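Local atomic coordinates of MUTM (fpg) protein (Thermus thermophilus, PDB entry 1EE8), a protein that belongs to the MutM (Fpg) family, whose members join a beta-rich N-terminal domain to a helical H2TH domain and a small zinc finger. Residues F130-F135 against L182-A187; S142-P145 against L151-R154; R12-V17 against L45-R50; L54-E59 against G72-E77; A167-R172 against H228-R233. One frame throughout, in Å; residues are numbered along the deposited sequence.

Interaction 1 of 5, residues F130-F135 against L182-A187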
# COMPACT_ATOMS: atom_id res chain seq x y z
N PHE A 130 -13.20 -16.56 -27.34
CA PHE A 130 -13.50 -15.63 -28.43
C PHE A 130 -14.27 -16.44 -29.48
O PHE A 130 -13.67 -17.18 -30.27
CB PHE A 130 -12.20 -15.09 -29.04
CG PHE A 130 -12.42 -14.04 -30.10
CD1 PHE A 130 -11.72 -14.08 -31.29
CD2 PHE A 130 -13.32 -13.00 -29.89
CE1 PHE A 130 -11.91 -13.11 -32.27
CE2 PHE A 130 -13.52 -12.03 -30.86
CZ PHE A 130 -12.81 -12.08 -32.05
N ALA A 131 -15.60 -16.31 -29.47
CA ALA A 131 -16.47 -17.05 -30.38
C ALA A 131 -17.16 -16.18 -31.43
O ALA A 131 -17.51 -15.03 -31.18
CB ALA A 131 -17.51 -17.81 -29.58
N PHE A 132 -17.39 -16.77 -32.60
CA PHE A 132 -18.02 -16.06 -33.71
C PHE A 132 -19.44 -15.55 -33.47
O PHE A 132 -19.77 -14.42 -33.84
CB PHE A 132 -17.98 -16.94 -34.97
CG PHE A 132 -18.55 -16.27 -36.19
CD1 PHE A 132 -19.83 -16.58 -36.63
CD2 PHE A 132 -17.83 -15.28 -36.84
CE1 PHE A 132 -20.39 -15.90 -37.71
CE2 PHE A 132 -18.38 -14.60 -37.92
CZ PHE A 132 -19.66 -14.91 -38.36
N PRO A 133 -20.31 -16.38 -32.85
CA PRO A 133 -21.68 -15.92 -32.60
C PRO A 133 -21.70 -14.57 -31.88
O PRO A 133 -22.35 -13.62 -32.33
CB PRO A 133 -22.27 -17.05 -31.76
CG PRO A 133 -21.57 -18.26 -32.33
CD PRO A 133 -20.13 -17.77 -32.42
N GLY A 134 -20.99 -14.50 -30.75
CA GLY A 134 -20.94 -13.27 -29.99
C GLY A 134 -20.31 -12.15 -30.80
O GLY A 134 -20.83 -11.03 -30.84
N PHE A 135 -19.20 -12.46 -31.46
CA PHE A 135 -18.50 -11.48 -32.28
C PHE A 135 -19.43 -10.94 -33.35
O PHE A 135 -19.58 -9.72 -33.50
CB PHE A 135 -17.26 -12.13 -32.93
CG PHE A 135 -16.53 -11.22 -33.88
CD1 PHE A 135 -16.56 -11.45 -35.26
CD2 PHE A 135 -15.81 -10.12 -33.41
CE1 PHE A 135 -15.90 -10.59 -36.15
CE2 PHE A 135 -15.15 -9.26 -34.29
CZ PHE A 135 -15.19 -9.50 -35.66
N LEU A 182 -21.99 -5.59 -42.51
CA LEU A 182 -21.31 -6.84 -42.85
C LEU A 182 -22.23 -8.04 -42.93
O LEU A 182 -23.16 -8.18 -42.13
CB LEU A 182 -20.21 -7.16 -41.83
CG LEU A 182 -18.89 -6.39 -41.87
CD1 LEU A 182 -17.90 -7.04 -40.90
CD2 LEU A 182 -18.32 -6.41 -43.29
N THR A 183 -21.98 -8.92 -43.90
CA THR A 183 -22.76 -10.14 -44.04
C THR A 183 -22.07 -11.13 -43.11
O THR A 183 -20.99 -10.84 -42.60
CB THR A 183 -22.71 -10.69 -45.48
OG1 THR A 183 -21.37 -11.11 -45.79
CG2 THR A 183 -23.14 -9.62 -46.48
N GLU A 184 -22.68 -12.28 -42.88
CA GLU A 184 -22.07 -13.25 -41.98
C GLU A 184 -20.78 -13.82 -42.57
O GLU A 184 -19.86 -14.18 -41.84
CB GLU A 184 -23.04 -14.40 -41.67
CG GLU A 184 -22.51 -15.34 -40.61
CD GLU A 184 -23.56 -16.30 -40.08
OE1 GLU A 184 -24.69 -15.84 -39.81
OE2 GLU A 184 -23.25 -17.50 -39.92
N GLU A 185 -20.72 -13.90 -43.89
CA GLU A 185 -19.54 -14.42 -44.55
C GLU A 185 -18.41 -13.39 -44.39
O GLU A 185 -17.26 -13.75 -44.19
CB GLU A 185 -19.84 -14.67 -46.03
CG GLU A 185 -18.72 -15.34 -46.81
CD GLU A 185 -17.61 -14.38 -47.15
OE1 GLU A 185 -17.91 -13.27 -47.63
OE2 GLU A 185 -16.43 -14.75 -46.95
N GLU A 186 -18.76 -12.12 -44.49
CA GLU A 186 -17.77 -11.06 -44.33
C GLU A 186 -17.28 -11.07 -42.88
O GLU A 186 -16.07 -10.94 -42.63
CB GLU A 186 -18.38 -9.71 -44.71
CG GLU A 186 -18.50 -9.52 -46.22
CD GLU A 186 -19.14 -8.21 -46.63
OE1 GLU A 186 -18.79 -7.69 -47.71
OE2 GLU A 186 -20.01 -7.69 -45.88
N ALA A 187 -18.20 -11.25 -41.94
CA ALA A 187 -17.85 -11.29 -40.53
C ALA A 187 -16.95 -12.48 -40.22
O ALA A 187 -16.04 -12.37 -39.40
CB ALA A 187 -19.11 -11.36 -39.67

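Interaction 2 of 5, residues S142-P145 against L151-R154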
# COMPACT_ATOMS: atom_id res chain seq x y z
N SER A 142 -24.08 -2.58 -34.15
CA SER A 142 -23.46 -1.28 -34.31
C SER A 142 -23.56 -0.65 -35.69
O SER A 142 -23.38 -1.32 -36.71
CB SER A 142 -21.98 -1.36 -33.92
OG SER A 142 -21.81 -2.04 -32.69
N ALA A 143 -23.83 0.65 -35.72
CA ALA A 143 -23.91 1.39 -36.96
C ALA A 143 -22.59 2.13 -37.13
O ALA A 143 -22.33 2.76 -38.16
CB ALA A 143 -25.08 2.38 -36.92
N ARG A 144 -21.74 2.04 -36.11
CA ARG A 144 -20.43 2.69 -36.14
C ARG A 144 -19.51 1.95 -37.10
O ARG A 144 -19.70 0.77 -37.37
CB ARG A 144 -19.80 2.69 -34.75
CG ARG A 144 -20.40 3.68 -33.78
CD ARG A 144 -19.40 3.96 -32.68
NE ARG A 144 -18.98 2.73 -32.01
CZ ARG A 144 -17.88 2.63 -31.27
NH1 ARG A 144 -17.09 3.69 -31.11
NH2 ARG A 144 -17.57 1.48 -30.69
N PRO A 145 -18.49 2.65 -37.63
CA PRO A 145 -17.55 2.04 -38.57
C PRO A 145 -16.92 0.76 -38.04
O PRO A 145 -16.56 0.67 -36.86
CB PRO A 145 -16.51 3.15 -38.78
CG PRO A 145 -17.30 4.41 -38.56
CD PRO A 145 -18.13 4.05 -37.35
N LEU A 151 -11.70 -1.65 -32.28
CA LEU A 151 -10.94 -0.93 -31.28
C LEU A 151 -11.65 -0.81 -29.93
O LEU A 151 -11.01 -0.49 -28.93
CB LEU A 151 -10.62 0.48 -31.79
CG LEU A 151 -9.29 0.69 -32.51
CD1 LEU A 151 -9.00 -0.45 -33.48
CD2 LEU A 151 -9.35 2.02 -33.24
N ASP A 152 -12.95 -1.07 -29.91
CA ASP A 152 -13.72 -0.97 -28.67
C ASP A 152 -13.07 -1.78 -27.56
O ASP A 152 -12.87 -1.28 -26.45
CB ASP A 152 -15.16 -1.43 -28.88
CG ASP A 152 -16.17 -0.34 -28.56
OD1 ASP A 152 -17.38 -0.66 -28.47
OD2 ASP A 152 -15.76 0.83 -28.39
N GLN A 153 -12.76 -3.03 -27.87
CA GLN A 153 -12.13 -3.96 -26.94
C GLN A 153 -13.12 -4.68 -26.03
O GLN A 153 -12.74 -5.48 -25.18
CB GLN A 153 -11.04 -3.26 -26.12
CG GLN A 153 -9.83 -2.88 -26.97
CD GLN A 153 -8.56 -2.80 -26.16
OE1 GLN A 153 -8.25 -3.70 -25.39
NE2 GLN A 153 -7.80 -1.73 -26.37
N ARG A 154 -14.40 -4.38 -26.22
CA ARG A 154 -15.44 -5.05 -25.47
C ARG A 154 -15.80 -6.23 -26.36
O ARG A 154 -16.39 -7.22 -25.92
CB ARG A 154 -16.65 -4.13 -25.30
CG ARG A 154 -16.97 -3.33 -26.55
CD ARG A 154 -18.32 -2.60 -26.45
NE ARG A 154 -18.34 -1.52 -25.47
CZ ARG A 154 -18.40 -1.70 -24.15
NH1 ARG A 154 -18.44 -2.92 -23.64
NH2 ARG A 154 -18.43 -0.65 -23.35

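Interaction 3 of 5, residues R12-V17 against L45-R50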
# COMPACT_ATOMS: atom_id res chain seq x y z
N ARG A 12 8.51 -12.94 -22.45
CA ARG A 12 9.93 -12.67 -22.24
C ARG A 12 10.27 -12.49 -20.77
O ARG A 12 11.32 -12.95 -20.31
CB ARG A 12 10.37 -11.43 -23.01
CG ARG A 12 10.29 -11.58 -24.52
CD ARG A 12 11.21 -12.69 -25.01
NE ARG A 12 11.22 -12.75 -26.47
CZ ARG A 12 12.05 -13.51 -27.18
NH1 ARG A 12 12.95 -14.27 -26.56
NH2 ARG A 12 11.99 -13.50 -28.51
N LEU A 13 9.40 -11.82 -20.03
CA LEU A 13 9.66 -11.58 -18.62
C LEU A 13 9.43 -12.77 -17.68
O LEU A 13 10.17 -12.92 -16.71
CB LEU A 13 8.81 -10.40 -18.11
CG LEU A 13 9.08 -9.00 -18.67
CD1 LEU A 13 8.16 -8.00 -17.97
CD2 LEU A 13 10.54 -8.61 -18.46
N ARG A 14 8.44 -13.60 -17.96
CA ARG A 14 8.15 -14.72 -17.07
C ARG A 14 9.35 -15.58 -16.66
O ARG A 14 9.52 -15.87 -15.47
CB ARG A 14 7.03 -15.61 -17.63
CG ARG A 14 5.66 -14.94 -17.56
CD ARG A 14 4.55 -15.96 -17.38
NE ARG A 14 4.57 -16.97 -18.42
CZ ARG A 14 3.88 -18.10 -18.39
NH1 ARG A 14 3.08 -18.38 -17.36
NH2 ARG A 14 3.97 -18.95 -19.40
N PRO A 15 10.19 -15.99 -17.61
CA PRO A 15 11.36 -16.82 -17.26
C PRO A 15 12.37 -16.04 -16.43
O PRO A 15 13.26 -16.63 -15.80
CB PRO A 15 11.95 -17.19 -18.62
CG PRO A 15 10.82 -16.99 -19.60
CD PRO A 15 10.13 -15.77 -19.07
N LEU A 16 12.24 -14.72 -16.42
CA LEU A 16 13.17 -13.86 -15.69
C LEU A 16 12.69 -13.38 -14.32
O LEU A 16 13.51 -13.03 -13.48
CB LEU A 16 13.50 -12.62 -16.53
CG LEU A 16 14.08 -12.83 -17.94
CD1 LEU A 16 14.21 -11.48 -18.64
CD2 LEU A 16 15.42 -13.53 -17.83
N VAL A 17 11.39 -13.38 -14.09
CA VAL A 17 10.87 -12.89 -12.82
C VAL A 17 10.08 -13.88 -11.97
O VAL A 17 9.90 -13.66 -10.78
CB VAL A 17 9.97 -11.66 -13.06
CG1 VAL A 17 10.68 -10.67 -13.95
CG2 VAL A 17 8.65 -12.10 -13.68
N LEU A 45 4.40 -14.36 -8.44
CA LEU A 45 3.88 -15.70 -8.72
C LEU A 45 3.50 -15.93 -10.17
O LEU A 45 3.49 -17.06 -10.65
CB LEU A 45 2.67 -15.96 -7.82
CG LEU A 45 2.96 -15.75 -6.33
CD1 LEU A 45 1.72 -16.12 -5.52
CD2 LEU A 45 4.15 -16.60 -5.91
N GLU A 46 3.18 -14.85 -10.88
CA GLU A 46 2.81 -14.96 -12.29
C GLU A 46 2.76 -13.60 -12.95
O GLU A 46 2.69 -12.57 -12.28
CB GLU A 46 1.43 -15.61 -12.44
CG GLU A 46 1.47 -17.09 -12.79
CD GLU A 46 1.90 -17.36 -14.22
OE1 GLU A 46 2.37 -16.43 -14.92
OE2 GLU A 46 1.77 -18.53 -14.65
N VAL A 47 2.80 -13.61 -14.28
CA VAL A 47 2.71 -12.39 -15.07
C VAL A 47 1.61 -12.70 -16.09
O VAL A 47 1.83 -13.44 -17.05
CB VAL A 47 4.03 -12.08 -15.81
CG1 VAL A 47 3.89 -10.76 -16.59
CG2 VAL A 47 5.17 -11.98 -14.82
N ASP A 48 0.42 -12.15 -15.85
CA ASP A 48 -0.70 -12.38 -16.75
C ASP A 48 -0.92 -11.19 -17.68
O ASP A 48 -0.34 -10.12 -17.49
CB ASP A 48 -1.98 -12.64 -15.96
CG ASP A 48 -1.88 -13.84 -15.04
OD1 ASP A 48 -1.34 -14.88 -15.46
OD2 ASP A 48 -2.34 -13.73 -13.88
N ARG A 49 -1.76 -11.40 -18.68
CA ARG A 49 -2.11 -10.36 -19.62
C ARG A 49 -3.59 -10.43 -19.89
O ARG A 49 -4.14 -11.50 -20.14
CB ARG A 49 -1.37 -10.53 -20.96
CG ARG A 49 -1.79 -9.48 -22.00
CD ARG A 49 -1.29 -9.82 -23.40
NE ARG A 49 -1.87 -11.07 -23.90
CZ ARG A 49 -3.15 -11.24 -24.19
NH1 ARG A 49 -3.58 -12.42 -24.63
NH2 ARG A 49 -4.00 -10.24 -24.06
N ARG A 50 -4.24 -9.28 -19.80
CA ARG A 50 -5.66 -9.18 -20.08
C ARG A 50 -5.69 -8.00 -21.03
O ARG A 50 -5.31 -6.88 -20.65
CB ARG A 50 -6.44 -8.88 -18.80
CG ARG A 50 -7.95 -8.95 -18.98
CD ARG A 50 -8.43 -10.38 -19.08
NE ARG A 50 -9.88 -10.46 -19.28
CZ ARG A 50 -10.49 -10.33 -20.45
NH1 ARG A 50 -9.80 -10.12 -21.55
NH2 ARG A 50 -11.82 -10.41 -20.51

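Interaction 4 of 5, residues L54-E59 against G72-E77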
# COMPACT_ATOMS: atom_id res chain seq x y z
N LEU A 54 -0.73 -5.69 -18.43
CA LEU A 54 0.22 -6.67 -17.93
C LEU A 54 -0.08 -6.71 -16.44
O LEU A 54 -0.19 -5.67 -15.79
CB LEU A 54 1.63 -6.17 -18.20
CG LEU A 54 2.77 -7.17 -18.32
CD1 LEU A 54 2.44 -8.22 -19.38
CD2 LEU A 54 4.05 -6.41 -18.67
N LEU A 55 -0.24 -7.91 -15.88
CA LEU A 55 -0.53 -8.03 -14.46
C LEU A 55 0.47 -8.94 -13.75
O LEU A 55 0.61 -10.11 -14.11
CB LEU A 55 -1.94 -8.57 -14.22
CG LEU A 55 -3.17 -7.79 -14.71
CD1 LEU A 55 -3.36 -7.97 -16.21
CD2 LEU A 55 -4.40 -8.30 -13.97
N PHE A 56 1.16 -8.40 -12.76
CA PHE A 56 2.10 -9.18 -11.97
C PHE A 56 1.33 -9.68 -10.76
O PHE A 56 0.84 -8.88 -9.95
CB PHE A 56 3.27 -8.31 -11.51
CG PHE A 56 4.19 -7.88 -12.62
CD1 PHE A 56 5.32 -8.62 -12.93
CD2 PHE A 56 3.91 -6.74 -13.37
CE1 PHE A 56 6.17 -8.24 -13.98
CE2 PHE A 56 4.75 -6.34 -14.41
CZ PHE A 56 5.88 -7.10 -14.72
N ALA A 57 1.17 -11.00 -10.65
CA ALA A 57 0.47 -11.58 -9.51
C ALA A 57 1.50 -11.74 -8.40
O ALA A 57 2.52 -12.41 -8.57
CB ALA A 57 -0.12 -12.94 -9.88
N LEU A 58 1.22 -11.12 -7.26
CA LEU A 58 2.13 -11.14 -6.13
C LEU A 58 1.58 -11.90 -4.93
O LEU A 58 0.40 -11.80 -4.59
CB LEU A 58 2.47 -9.71 -5.73
CG LEU A 58 2.93 -8.88 -6.93
CD1 LEU A 58 2.99 -7.41 -6.56
CD2 LEU A 58 4.29 -9.39 -7.41
N GLU A 59 2.45 -12.65 -4.27
CA GLU A 59 2.08 -13.43 -3.11
C GLU A 59 1.38 -12.54 -2.07
O GLU A 59 1.85 -11.45 -1.77
CB GLU A 59 3.33 -14.06 -2.51
CG GLU A 59 3.08 -15.10 -1.45
CD GLU A 59 4.35 -15.85 -1.11
OE1 GLU A 59 5.35 -15.20 -0.73
OE2 GLU A 59 4.35 -17.10 -1.22
N GLY A 72 5.19 3.01 -23.68
CA GLY A 72 5.64 2.32 -22.49
C GLY A 72 6.17 0.92 -22.74
O GLY A 72 5.71 0.21 -23.64
N GLY A 73 7.14 0.51 -21.93
CA GLY A 73 7.71 -0.81 -22.07
C GLY A 73 8.67 -1.13 -20.95
O GLY A 73 9.21 -0.22 -20.31
N PHE A 74 8.85 -2.42 -20.67
CA PHE A 74 9.78 -2.86 -19.64
C PHE A 74 11.08 -3.21 -20.35
O PHE A 74 11.04 -3.87 -21.38
CB PHE A 74 9.22 -4.08 -18.91
CG PHE A 74 8.12 -3.76 -17.96
CD1 PHE A 74 8.40 -3.16 -16.73
CD2 PHE A 74 6.79 -3.98 -18.31
CE1 PHE A 74 7.36 -2.79 -15.87
CE2 PHE A 74 5.75 -3.61 -17.45
CZ PHE A 74 6.04 -3.01 -16.23
N ARG A 75 12.21 -2.75 -19.82
CA ARG A 75 13.52 -3.02 -20.41
C ARG A 75 14.44 -3.67 -19.36
O ARG A 75 14.23 -3.50 -18.16
CB ARG A 75 14.16 -1.72 -20.91
CG ARG A 75 13.39 -0.99 -22.00
CD ARG A 75 13.25 -1.85 -23.24
NE ARG A 75 12.45 -1.21 -24.28
CZ ARG A 75 12.87 -0.21 -25.05
NH1 ARG A 75 12.06 0.31 -25.96
NH2 ARG A 75 14.10 0.25 -24.91
N LEU A 76 15.44 -4.41 -19.82
CA LEU A 76 16.39 -5.05 -18.91
C LEU A 76 17.56 -4.12 -18.54
O LEU A 76 18.33 -4.42 -17.62
CB LEU A 76 16.89 -6.35 -19.54
CG LEU A 76 15.75 -7.34 -19.81
CD1 LEU A 76 16.30 -8.67 -20.30
CD2 LEU A 76 14.92 -7.54 -18.55
N GLU A 77 17.67 -3.00 -19.25
CA GLU A 77 18.70 -1.99 -18.99
C GLU A 77 18.00 -0.64 -18.90
O GLU A 77 17.04 -0.39 -19.62
CB GLU A 77 19.73 -1.94 -20.11
CG GLU A 77 21.09 -2.45 -19.69
CD GLU A 77 21.38 -3.83 -20.21
OE1 GLU A 77 20.49 -4.71 -20.08
OE2 GLU A 77 22.50 -4.04 -20.74

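Interaction 5 of 5, residues A167-R172 against H228-R233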
# COMPACT_ATOMS: atom_id res chain seq x y z
N ALA A 167 -5.79 -6.70 -39.87
CA ALA A 167 -6.82 -7.73 -39.94
C ALA A 167 -7.83 -7.39 -41.04
O ALA A 167 -8.25 -8.26 -41.81
CB ALA A 167 -7.53 -7.87 -38.59
N LEU A 168 -8.20 -6.12 -41.09
CA LEU A 168 -9.16 -5.65 -42.08
C LEU A 168 -8.63 -5.84 -43.50
O LEU A 168 -9.39 -6.17 -44.41
CB LEU A 168 -9.49 -4.17 -41.81
CG LEU A 168 -10.35 -3.97 -40.56
CD1 LEU A 168 -10.36 -2.50 -40.15
CD2 LEU A 168 -11.77 -4.47 -40.86
N PHE A 169 -7.34 -5.63 -43.69
CA PHE A 169 -6.76 -5.82 -45.01
C PHE A 169 -6.74 -7.30 -45.35
O PHE A 169 -7.08 -7.70 -46.46
CB PHE A 169 -5.32 -5.32 -45.09
CG PHE A 169 -4.65 -5.68 -46.40
CD1 PHE A 169 -4.93 -4.96 -47.55
CD2 PHE A 169 -3.82 -6.79 -46.48
CE1 PHE A 169 -4.39 -5.33 -48.77
CE2 PHE A 169 -3.28 -7.18 -47.71
CZ PHE A 169 -3.56 -6.45 -48.85
N ARG A 170 -6.32 -8.11 -44.39
CA ARG A 170 -6.25 -9.53 -44.66
C ARG A 170 -7.63 -10.06 -45.04
O ARG A 170 -7.75 -10.90 -45.92
CB ARG A 170 -5.70 -10.28 -43.45
CG ARG A 170 -5.42 -11.73 -43.79
CD ARG A 170 -4.56 -12.42 -42.76
NE ARG A 170 -3.23 -11.83 -42.65
CZ ARG A 170 -2.23 -12.40 -41.98
NH1 ARG A 170 -1.04 -11.81 -41.92
NH2 ARG A 170 -2.43 -13.56 -41.37
N ALA A 171 -8.67 -9.54 -44.40
CA ALA A 171 -10.05 -9.95 -44.66
C ALA A 171 -10.67 -9.20 -45.84
O ALA A 171 -11.82 -9.45 -46.21
CB ALA A 171 -10.90 -9.75 -43.41
N ARG A 172 -9.91 -8.27 -46.41
CA ARG A 172 -10.38 -7.47 -47.54
C ARG A 172 -11.71 -6.77 -47.26
O ARG A 172 -12.65 -6.85 -48.05
CB ARG A 172 -10.51 -8.35 -48.79
CG ARG A 172 -9.19 -9.03 -49.21
CD ARG A 172 -8.15 -8.01 -49.63
NE ARG A 172 -7.03 -8.64 -50.34
CZ ARG A 172 -6.03 -9.30 -49.77
NH1 ARG A 172 -5.98 -9.44 -48.45
NH2 ARG A 172 -5.09 -9.86 -50.53
N HIS A 228 3.64 -6.59 -42.37
CA HIS A 228 2.65 -5.52 -42.52
C HIS A 228 2.30 -5.27 -43.98
O HIS A 228 3.18 -5.11 -44.83
CB HIS A 228 3.16 -4.21 -41.91
CG HIS A 228 3.21 -4.22 -40.42
ND1 HIS A 228 3.55 -3.12 -39.68
CD2 HIS A 228 2.98 -5.22 -39.53
CE1 HIS A 228 3.54 -3.43 -38.39
NE2 HIS A 228 3.19 -4.70 -38.27
N ALA A 229 1.00 -5.25 -44.26
CA ALA A 229 0.51 -5.03 -45.61
C ALA A 229 0.14 -3.58 -45.85
O ALA A 229 0.41 -3.03 -46.91
CB ALA A 229 -0.70 -5.92 -45.88
N VAL A 230 -0.48 -2.95 -44.85
CA VAL A 230 -0.91 -1.57 -45.00
C VAL A 230 -0.51 -0.62 -43.87
O VAL A 230 -0.30 0.57 -44.10
CB VAL A 230 -2.44 -1.50 -45.17
CG1 VAL A 230 -2.86 -2.29 -46.41
CG2 VAL A 230 -3.14 -2.04 -43.93
N TYR A 231 -0.40 -1.13 -42.64
CA TYR A 231 -0.03 -0.25 -41.54
C TYR A 231 1.35 0.38 -41.73
O TYR A 231 2.33 -0.31 -42.02
CB TYR A 231 -0.05 -0.97 -40.19
CG TYR A 231 0.14 0.04 -39.08
CD1 TYR A 231 -0.95 0.77 -38.59
CD2 TYR A 231 1.41 0.36 -38.61
CE1 TYR A 231 -0.77 1.80 -37.67
CE2 TYR A 231 1.61 1.40 -37.70
CZ TYR A 231 0.51 2.12 -37.24
OH TYR A 231 0.71 3.16 -36.36
N GLY A 232 1.41 1.69 -41.53
CA GLY A 232 2.68 2.40 -41.68
C GLY A 232 3.24 2.39 -43.10
O GLY A 232 4.39 2.77 -43.30
N ARG A 233 2.43 1.98 -44.08
CA ARG A 233 2.89 1.94 -45.46
C ARG A 233 2.16 2.89 -46.39
O ARG A 233 2.05 2.63 -47.59
CB ARG A 233 2.80 0.51 -46.01
CG ARG A 233 3.57 -0.51 -45.19
CD ARG A 233 3.64 -1.86 -45.87
NE ARG A 233 4.36 -1.80 -47.14
CZ ARG A 233 3.78 -1.82 -48.34
NH1 ARG A 233 2.46 -1.91 -48.45
NH2 ARG A 233 4.53 -1.75 -49.43

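Interaction 1 of 5, residues F130-F135 against L182-A187
Phe132 swings its CG away from the backbone N (chi1 -177°), which points the ring's outer edge at Glu184 and Ala187; Glu184 has the same extended start (chi1 -173°), which brings its CG to the edge of that ring. The rim of Phe132 does most of the touching. CE2 reaches Ala187 C at 3.4 Å, near the ring plane, and lies 3.8 Å from Ala187 CB, while CE1 meets Glu184 CG at 3.6 Å. Glu184 CG sits in the plane of the ring; the carboxylate is inclined by 53° to it, and its OE2 goes on to a salt bridge with Arg188. Phe135 adds a smaller contact, with CE1 3.7 Å from Ala187 O. Ala187 suits this place because its single methyl lets the aromatic edge come close to the helix backbone. Thr183, the N-cap of helix 184-203, forms a capping box with Glu186: its OG1 accepts from Glu186 N at 3.1 Å, and its own N gives to Glu186 OE2, an oxygen that also pairs with Arg177. Between the starts of helices 132-140 and 184-203 in the H2TH domain, aromatic edges thus meet a methyl, a methylene and backbone atoms, which implies cohesion by van der Waals contact.

Interaction 2 of 5, residues S142-P145 against L151-R154
Asp152 faces Arg144 across the two ends of the short helix 146-152 of the H2TH (helix-two-turn-helix) domain, and their salt bridge closes this short surface loop. Arg144 lies before the helix, and its chain bends at CG-CD (chi3 -56°) to bring the guanidinium over. NH2 bonds OD2 of Asp152 at 3.0 Å, close to the guanidinium plane but 59° out of the carboxylate plane, so the donor comes from above the plane of the acid. The same NH2 lies 3.1 Å from Asp152 OD1, close to both oxygens. Gln153 follows with a positive phi of 85°, which takes the chain out of the helix; its OE1 accepts from Gly158 N, and its backbone pairs with Gly122. Arg154 then doubles back on the acid, and its NE forms a salt bridge to Asp152 OD1. A short acidic side chain suits this spot, since one carboxylate can be shared by two arginines, Arg144 bonded to OD2 and Arg154 paired with OD1, and the positive charges would probably be welcome near a helix C-terminus. The two arginines share the acid without crowding each other: Arg144 NH2 and Arg154 NE remain 6.1 Å apart.

Interaction 3 of 5, residues R12-V17 against L45-R50
Arg14 and Glu46 bring their flat ends together almost in one plane, with guanidinium and carboxylate only 18° apart although the two side chains meet at a slant. A single nitrogen does the work: Arg14 NH1 forms a salt bridge to Glu46 OE2 at 3.0 Å and a weak hydrogen bond to Glu46 OE1 at 3.2 Å. The CB of Glu46 points away from the helix, and a bend at chi2 (-72°) folds the carboxylate back toward it. There OE1 is also gripped by Val47 N at 2.9 Å through its anti lone pair, which helps to fix the acid's orientation. The like charge of Arg10 close to Arg14 may make this acid more welcome. Below the charged ends, the aliphatic part of Arg14 and the side chain of Val47 run past each other in opposite directions, Arg14 CG lying 3.7 Å from Val47 CB. Val17 crosses Val47 at about a right angle, their CG2 methyls also 3.7 Å apart; such compact branched residues suit a buried seam, which Phe56 and Leu93 extend. Helix 12-17 runs antiparallel to strand 45-50 (170°), with axes 8.4 Å apart. Within strand 42-50, Leu45 and Glu46 both face Ala57, a classic beta bulge, and the whole is a helix-on-sheet arrangement, here the N-terminal helix 3-17 packed on the beta-sheet of the N-terminal domain.

Interaction 4 of 5, residues L54-E59 against G72-E77
The backbones of Leu54 and Phe56 on strand 53-58 and of Phe74 on strand 73-75 stay well apart, the nearest CA pair, Leu54 and Gly73, lying 10.4 Å from each other. The strands are not neighbours in the sheet; their side chains meet across the interior of the beta-sandwich characteristic of the N-terminal domain in this family. Phe56 and Phe74 reach in from opposite directions and form a T-shaped stack, the edge of Phe56 turned to the face of Phe74, with planes at 78° and ring centroids 5.7 Å apart. Phe74 also packs on Phe95 and Ala66. Large aromatic rings suit this place because they span the distance between layers that the backbones cannot close. Leu54 slides past Phe74 in the opposite direction, one methyl, CD2, lying obliquely to the ring, and is bordered on the helix side by Val6 and Thr9. All three residues are buried and apolar, and the tightest approach is that of Leu54 CD2 to Phe74 CE2, 3.5 Å.

Interaction 5 of 5, residues A167-R172 against H228-R233
Phe169 meets Ala229 and Val230 by apolar contact alone. With its CG swung away from the backbone N (chi1 172°), the ring leaves helix 161-170 toward the loop; Ala229 CB presses on CD2 at 3.3 Å, and Val230 CG1 lies 3.6 Å from CD1. A lone methyl suits so close an approach. Hydrogen bonds hold the turn at each side of the contact. Phe169 O accepts from Arg172 N and from Arg172 NH1 (2.9 Å), which arrive from opposite faces of its carbonyl plane, and the positive phi of Arg172 completes a Schellman motif. Val230 to Arg233 form a type II turn, Gly232 supplying the positive phi; Arg233 NH1 bonds Ala229 O at 2.8 Å and also Pro237 O. Glu166 accepts from the amides of Ala229, Val230 and Tyr231. Arg172 NH1 lies over one face of the Phe169 ring, displaced toward its rim. The Phe169 side chain is about 5 Å from the zinc ion and touches its ligand Cys238, so the contact probably helps to join the H2TH domain to the four-cysteine zinc finger.

Overall arrangement
Along the chain, interaction 3 closes first, then interaction 4, both in the N-terminal domain; interaction 2 is nested within the loop closed by interaction 1 in the H2TH domain, and interaction 5 crosses interaction 1, carrying the chain on toward the zinc finger. Interactions 3 and 4 are neighbours, their centres about 7 Å apart, because strands 42-50 and 53-58 pair in one sheet. Interactions 1, 2 and 5 are spaced with centres about 13 to 19 Å apart over the successive helices 132-140, 146-152, 161-170 and 184-203. The two groups lie about 30 Å or more apart between centres, yet nearest atoms of interactions 2 and 3 approach to about 6 Å, consistent with distinct but adjoining beta-rich and helical parts.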